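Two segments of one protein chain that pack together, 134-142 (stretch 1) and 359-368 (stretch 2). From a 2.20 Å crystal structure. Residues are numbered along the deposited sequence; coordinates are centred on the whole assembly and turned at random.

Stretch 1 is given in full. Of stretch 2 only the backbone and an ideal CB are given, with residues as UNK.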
ATOM      1  N   ILE A 134       3.811 -13.805 -35.645  1.00 37.39           N
ATOM      2  CA  ILE A 134       3.262 -12.454 -35.542  1.00 36.84           C
ATOM      3  C   ILE A 134       3.495 -11.693 -36.840  1.00 33.26           C
ATOM      4  O   ILE A 134       2.597 -11.023 -37.366  1.00 36.00           O
ATOM      5  CB  ILE A 134       3.882 -11.713 -34.341  1.00 26.74           C
ATOM      6  CG1 ILE A 134       3.328 -12.265 -33.028  1.00 29.05           C
ATOM      7  CG2 ILE A 134       3.646 -10.212 -34.441  1.00 23.98           C
ATOM      8  CD1 ILE A 134       4.070 -11.761 -31.807  1.00 31.50           C
ATOM      9  N   GLN A 135       4.714 -11.800 -37.377  1.00 28.51           N
ATOM     10  CA  GLN A 135       5.073 -11.098 -38.606  1.00 29.28           C
ATOM     11  C   GLN A 135       4.179 -11.479 -39.775  1.00 28.75           C
ATOM     12  O   GLN A 135       3.859 -10.629 -40.610  1.00 30.39           O
ATOM     13  CB  GLN A 135       6.525 -11.391 -38.972  1.00 39.31           C
ATOM     14  CG  GLN A 135       7.550 -10.500 -38.326  1.00 30.48           C
ATOM     15  CD  GLN A 135       8.922 -10.684 -38.935  1.00 40.34           C
ATOM     16  OE1 GLN A 135       9.560 -11.719 -38.755  1.00 45.65           O
ATOM     17  NE2 GLN A 135       9.382  -9.681 -39.668  1.00 26.40           N
ATOM     18  N   ARG A 136       3.778 -12.746 -39.864  1.00 26.46           N
ATOM     19  CA  ARG A 136       3.017 -13.181 -41.031  1.00 27.85           C
ATOM     20  C   ARG A 136       1.609 -12.604 -41.049  1.00 27.03           C
ATOM     21  O   ARG A 136       1.058 -12.357 -42.122  1.00 31.27           O
ATOM     22  CB  ARG A 136       2.963 -14.709 -41.099  1.00 27.91           C
ATOM     23  CG  ARG A 136       4.300 -15.428 -41.293  1.00 28.46           C
ATOM     24  CD  ARG A 136       5.012 -15.026 -42.578  1.00 29.24           C
ATOM     25  NE  ARG A 136       4.153 -15.134 -43.754  1.00 31.94           N
ATOM     26  CZ  ARG A 136       3.956 -16.250 -44.448  1.00 36.38           C
ATOM     27  NH1 ARG A 136       4.555 -17.376 -44.093  1.00 31.29           N
ATOM     28  NH2 ARG A 136       3.152 -16.239 -45.499  1.00 31.66           N
ATOM     29  N   VAL A 137       1.007 -12.383 -39.888  1.00 31.00           N
ATOM     30  CA  VAL A 137      -0.382 -11.949 -39.816  1.00 28.40           C
ATOM     31  C   VAL A 137      -0.505 -10.458 -39.524  1.00 32.18           C
ATOM     32  O   VAL A 137      -1.402  -9.802 -40.050  1.00 27.98           O
ATOM     33  CB  VAL A 137      -1.160 -12.792 -38.782  1.00 25.95           C
ATOM     34  CG1 VAL A 137      -1.266 -14.212 -39.263  1.00 26.48           C
ATOM     35  CG2 VAL A 137      -0.478 -12.747 -37.424  1.00 24.81           C
ATOM     36  N   SER A 138       0.367  -9.912 -38.683  1.00 28.88           N
ATOM     37  CA  SER A 138       0.394  -8.484 -38.372  1.00 33.45           C
ATOM     38  C   SER A 138       1.771  -7.962 -38.760  1.00 30.85           C
ATOM     39  O   SER A 138       2.654  -7.826 -37.903  1.00 35.61           O
ATOM     40  CB  SER A 138       0.084  -8.216 -36.900  1.00 31.23           C
ATOM     41  OG  SER A 138       0.084  -6.828 -36.626  1.00 32.25           O
ATOM     42  N   PRO A 139       1.978  -7.650 -40.041  1.00 36.10           N
ATOM     43  CA  PRO A 139       3.333  -7.395 -40.552  1.00 36.83           C
ATOM     44  C   PRO A 139       4.031  -6.249 -39.835  1.00 34.00           C
ATOM     45  O   PRO A 139       3.504  -5.139 -39.724  1.00 34.47           O
ATOM     46  CB  PRO A 139       3.092  -7.076 -42.033  1.00 34.65           C
ATOM     47  CG  PRO A 139       1.815  -7.792 -42.351  1.00 33.82           C
ATOM     48  CD  PRO A 139       0.976  -7.655 -41.119  1.00 27.58           C
ATOM     49  N   LYS A 140       5.229  -6.547 -39.342  1.00 30.81           N
ATOM     50  CA  LYS A 140       6.094  -5.607 -38.647  1.00 34.32           C
ATOM     51  C   LYS A 140       7.491  -6.210 -38.676  1.00 34.77           C
ATOM     52  O   LYS A 140       7.669  -7.382 -39.014  1.00 39.48           O
ATOM     53  CB  LYS A 140       5.614  -5.358 -37.216  1.00 29.02           C
ATOM     54  CG  LYS A 140       5.580  -6.617 -36.369  1.00 26.82           C
ATOM     55  CD  LYS A 140       5.096  -6.333 -34.957  1.00 25.65           C
ATOM     56  CE  LYS A 140       3.584  -6.159 -34.905  1.00 25.26           C
ATOM     57  NZ  LYS A 140       3.080  -5.988 -33.511  1.00 39.95           N
ATOM     58  N   SER A 141       8.486  -5.398 -38.325  1.00 36.10           N
ATOM     59  CA  SER A 141       9.858  -5.884 -38.355  1.00 27.98           C
ATOM     60  C   SER A 141      10.042  -7.023 -37.354  1.00 27.02           C
ATOM     61  O   SER A 141       9.262  -7.193 -36.412  1.00 25.24           O
ATOM     62  CB  SER A 141      10.841  -4.753 -38.055  1.00 28.12           C
ATOM     63  OG  SER A 141      10.873  -4.451 -36.672  1.00 33.79           O
ATOM     64  N   TYR A 142      11.092  -7.819 -37.577  1.00 26.54           N
ATOM     65  CA  TYR A 142      11.349  -8.963 -36.708  1.00 31.53           C
ATOM     66  C   TYR A 142      11.595  -8.528 -35.269  1.00 34.38           C
ATOM     67  O   TYR A 142      11.159  -9.199 -34.329  1.00 43.54           O
ATOM     68  CB  TYR A 142      12.537  -9.770 -37.227  1.00 30.41           C
ATOM     69  CG  TYR A 142      12.857 -10.991 -36.388  1.00 33.14           C
ATOM     70  CD1 TYR A 142      12.132 -12.164 -36.536  1.00 35.07           C
ATOM     71  CD2 TYR A 142      13.877 -10.968 -35.446  1.00 35.45           C
ATOM     72  CE1 TYR A 142      12.416 -13.283 -35.776  1.00 42.73           C
ATOM     73  CE2 TYR A 142      14.168 -12.084 -34.682  1.00 44.57           C
ATOM     74  CZ  TYR A 142      13.437 -13.236 -34.851  1.00 42.78           C
ATOM     75  OH  TYR A 142      13.736 -14.340 -34.086  1.00 45.02           O
ATOM     76  N   UNK A 359      11.190  -4.864 -47.324  1.00 40.23           N
ATOM     77  CA  UNK A 359      11.819  -6.184 -47.286  1.00 39.40           C
ATOM     78  C   UNK A 359      12.155  -6.632 -45.868  1.00 39.08           C
ATOM     79  O   UNK A 359      12.229  -7.839 -45.609  1.00 38.67           O
ATOM     80  CB  UNK A 359      13.091  -6.179 -48.136  1.00 39.40           C
ATOM     81  N   UNK A 360      12.368  -5.698 -44.941  1.00 35.68           N
ATOM     82  CA  UNK A 360      12.493  -6.043 -43.529  1.00 36.97           C
ATOM     83  C   UNK A 360      11.315  -5.529 -42.716  1.00 33.54           C
ATOM     84  O   UNK A 360      11.365  -5.543 -41.482  1.00 39.54           O
ATOM     85  CB  UNK A 360      13.799  -5.483 -42.962  1.00 36.97           C
ATOM     86  N   UNK A 361      10.264  -5.066 -43.392  1.00 31.77           N
ATOM     87  CA  UNK A 361       9.011  -4.650 -42.765  1.00 39.71           C
ATOM     88  C   UNK A 361       9.209  -3.502 -41.780  1.00 44.44           C
ATOM     89  O   UNK A 361       8.453  -3.360 -40.817  1.00 43.63           O
ATOM     90  CB  UNK A 361       8.366  -5.838 -42.048  1.00 39.71           C
ATOM     91  N   UNK A 362      10.219  -2.665 -42.016  1.00 41.04           N
ATOM     92  CA  UNK A 362      10.273  -1.373 -41.348  1.00 34.19           C
ATOM     93  C   UNK A 362       9.283  -0.381 -41.946  1.00 34.16           C
ATOM     94  O   UNK A 362       9.052   0.681 -41.357  1.00 26.18           O
ATOM     95  CB  UNK A 362      11.691  -0.803 -41.423  1.00 34.19           C
ATOM     96  N   UNK A 363       8.735  -0.692 -43.119  1.00 31.95           N
ATOM     97  CA  UNK A 363       7.478  -0.147 -43.611  1.00 30.40           C
ATOM     98  C   UNK A 363       6.729  -1.328 -44.210  1.00 35.65           C
ATOM     99  O   UNK A 363       7.342  -2.303 -44.654  1.00 35.76           O
ATOM    100  CB  UNK A 363       7.689   0.978 -44.627  1.00 30.40           C
ATOM    101  N   UNK A 364       5.401  -1.269 -44.196  1.00 40.10           N
ATOM    102  CA  UNK A 364       4.645  -2.390 -44.701  1.00 42.49           C
ATOM    103  C   UNK A 364       3.148  -2.202 -44.806  1.00 37.91           C
ATOM    104  O   UNK A 364       2.619  -1.088 -44.729  1.00 27.48           O
ATOM    105  CB  UNK A 364       4.919  -3.604 -43.811  1.00 42.49           C
ATOM    106  N   UNK A 365       2.439  -3.318 -44.997  1.00 44.84           N
ATOM    107  CA  UNK A 365       0.980  -3.263 -45.157  1.00 41.17           C
ATOM    108  C   UNK A 365       0.305  -2.592 -43.970  1.00 33.83           C
ATOM    109  O   UNK A 365       0.749  -2.706 -42.824  1.00 31.63           O
ATOM    110  CB  UNK A 365       0.413  -4.672 -45.342  1.00 41.17           C
ATOM    111  N   UNK A 366      -0.772  -1.869 -44.268  1.00 41.49           N
ATOM    112  CA  UNK A 366      -1.567  -1.153 -43.276  1.00 41.36           C
ATOM    113  C   UNK A 366      -2.945  -1.797 -43.296  1.00 29.75           C
ATOM    114  O   UNK A 366      -3.732  -1.578 -44.227  1.00 35.07           O
ATOM    115  CB  UNK A 366      -1.635   0.348 -43.564  1.00 41.36           C
ATOM    116  N   UNK A 367      -3.246  -2.587 -42.266  1.00 30.31           N
ATOM    117  CA  UNK A 367      -4.335  -3.550 -42.364  1.00 37.11           C
ATOM    118  C   UNK A 367      -5.718  -2.919 -42.248  1.00 35.44           C
ATOM    119  O   UNK A 367      -6.705  -3.569 -42.605  1.00 37.65           O
ATOM    120  CB  UNK A 367      -4.173  -4.617 -41.279  1.00 37.11           C
ATOM    121  N   UNK A 368      -5.825  -1.676 -41.771  1.00 34.01           N
ATOM    122  CA  UNK A 368      -7.139  -1.076 -41.574  1.00 30.67           C
ATOM    123  C   UNK A 368      -7.307   0.283 -42.246  1.00 36.09           C
ATOM    124  O   UNK A 368      -8.351   0.918 -42.060  1.00 37.47           O
ATOM    125  CB  UNK A 368      -7.411  -0.932 -40.075  1.00 30.67           C
TER

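At 359 nothing of stretch 1 lies within 5.5 Å of the ideal CB, leaving the choice open; it is Glu359. Position 360 points its CB sideways, but its carbonyl faces stretch 1: O lies 3.5 Å from Ser141 CA in a CA-H...O contact. Most side chains other than proline are compatible with this backbone role, and a short polar one could also fold back toward the backbone that follows. The residue is Asp360, whose OD1 accepts from the backbone N of position 362 at 3.1 Å. A water bridges its O to Tyr142 N, 2.8 Å from each.

Position 361 approaches most intimately. Its phi/psi of 60/29 is left-handed, a region that favours Gly, Asn or Asp, yet the CB points toward stretch 1, 3.5 Å from Lys140 O and 3.8 Å from Ser141 N. Lys140 O already accepts from Gln135 NE2 at 2.9 Å, which reduces the need for a new donor, and the flank of Pro139 offers an apolar surface. A medium-sized aliphatic residue would therefore also suit. The residue is Leu361, less usual in this region: CD2 lies 4.1 Å from Pro139 CB and CD1 4.0 Å from Gln135 NE2. Its O is 3.2 Å from Ser141 N, but the angle is too poor for a hydrogen bond.

At 362 the CB points away, 5.3 Å from Ser141 CB, so a small or branched side chain could graze the serine. Thr362 does so through CG2, 4.3 Å from Ser141 CB, while its OG1 donates to Asp360 OD1 at 2.5 Å. Position 363 points away, its choice open; it is Ile363.

The phi/psi of -173/-166 at 364 strongly suggests glycine, and an ideal CB would point toward Pro139 CB, 4.3 Å away. The residue is Gly364.

Position 365, with phi -57, admits proline, and its CB faces Pro139 CG at 4.5 Å; proline or a small aliphatic residue would fit. Pro365 packs its CD 3.8 Å from Pro139 CB. A water joins the two carbonyls, 2.5 Å from Pro139 O and 2.9 Å from Pro365 O.

Position 366 likewise points away; it is Val366. At 367 the CB points toward stretch 1 but stops short, so a medium or long side chain could make contact, either apolar against Pro139 or carrying a donor for Val137 O. Leu367 extends CD1 to 3.5 Å from Val137 O and 4.2 Å from Pro139 CD. Position 368 is out of reach; it is Thr368.

Stretch 2 359-368: EDLTIGPVLT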
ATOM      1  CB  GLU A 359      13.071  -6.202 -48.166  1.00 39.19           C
ATOM      2  CG  GLU A 359      12.785  -6.255 -49.670  1.00 50.47           C
ATOM      3  CD  GLU A 359      12.699  -4.878 -50.308  1.00 59.09           C
ATOM      4  OE1 GLU A 359      12.936  -4.768 -51.533  1.00 64.55           O
ATOM      5  OE2 GLU A 359      12.408  -3.902 -49.582  1.00 55.14           O
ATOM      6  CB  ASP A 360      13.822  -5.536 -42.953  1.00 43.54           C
ATOM      7  CG  ASP A 360      13.903  -4.016 -42.864  1.00 49.45           C
ATOM      8  OD1 ASP A 360      12.985  -3.322 -43.354  1.00 46.26           O
ATOM      9  OD2 ASP A 360      14.905  -3.520 -42.297  1.00 44.94           O
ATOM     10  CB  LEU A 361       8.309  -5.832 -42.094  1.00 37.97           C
ATOM     11  CG  LEU A 361       7.667  -6.782 -43.109  1.00 43.27           C
ATOM     12  CD1 LEU A 361       7.080  -8.007 -42.430  1.00 37.16           C
ATOM     13  CD2 LEU A 361       6.600  -6.043 -43.902  1.00 36.70           C
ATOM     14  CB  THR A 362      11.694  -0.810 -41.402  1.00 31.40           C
ATOM     15  OG1 THR A 362      12.233  -0.992 -42.718  1.00 27.90           O
ATOM     16  CG2 THR A 362      12.579  -1.528 -40.393  1.00 26.60           C
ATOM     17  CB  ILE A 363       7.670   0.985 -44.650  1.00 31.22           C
ATOM     18  CG1 ILE A 363       6.354   1.732 -44.901  1.00 34.13           C
ATOM     19  CG2 ILE A 363       8.197   0.428 -45.962  1.00 32.13           C
ATOM     20  CD1 ILE A 363       5.882   2.563 -43.736  1.00 31.84           C
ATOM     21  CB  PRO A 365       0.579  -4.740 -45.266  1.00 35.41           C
ATOM     22  CG  PRO A 365       1.830  -5.455 -45.659  1.00 32.07           C
ATOM     23  CD  PRO A 365       2.951  -4.697 -45.031  1.00 27.97           C
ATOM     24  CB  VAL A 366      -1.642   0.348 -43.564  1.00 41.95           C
ATOM     25  CG1 VAL A 366      -2.466   1.037 -42.505  1.00 45.20           C
ATOM     26  CG2 VAL A 366      -0.242   0.935 -43.633  1.00 39.90           C
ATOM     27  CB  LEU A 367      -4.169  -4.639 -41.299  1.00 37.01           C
ATOM     28  CG  LEU A 367      -2.919  -5.520 -41.379  1.00 30.64           C
ATOM     29  CD1 LEU A 367      -3.130  -6.842 -40.651  1.00 27.57           C
ATOM     30  CD2 LEU A 367      -2.514  -5.757 -42.824  1.00 26.67           C
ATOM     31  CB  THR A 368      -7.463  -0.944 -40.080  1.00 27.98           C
ATOM     32  OG1 THR A 368      -6.471  -0.134 -39.438  1.00 40.04           O
ATOM     33  CG2 THR A 368      -7.512  -2.312 -39.424  1.00 28.19           C
TER
HETATM   34  O   HOH W   1       3.267  -3.507 -41.576  1.00 32.00           O
HETATM   35  O   HOH W   2      12.559  -7.569 -40.007  1.00 35.19           O
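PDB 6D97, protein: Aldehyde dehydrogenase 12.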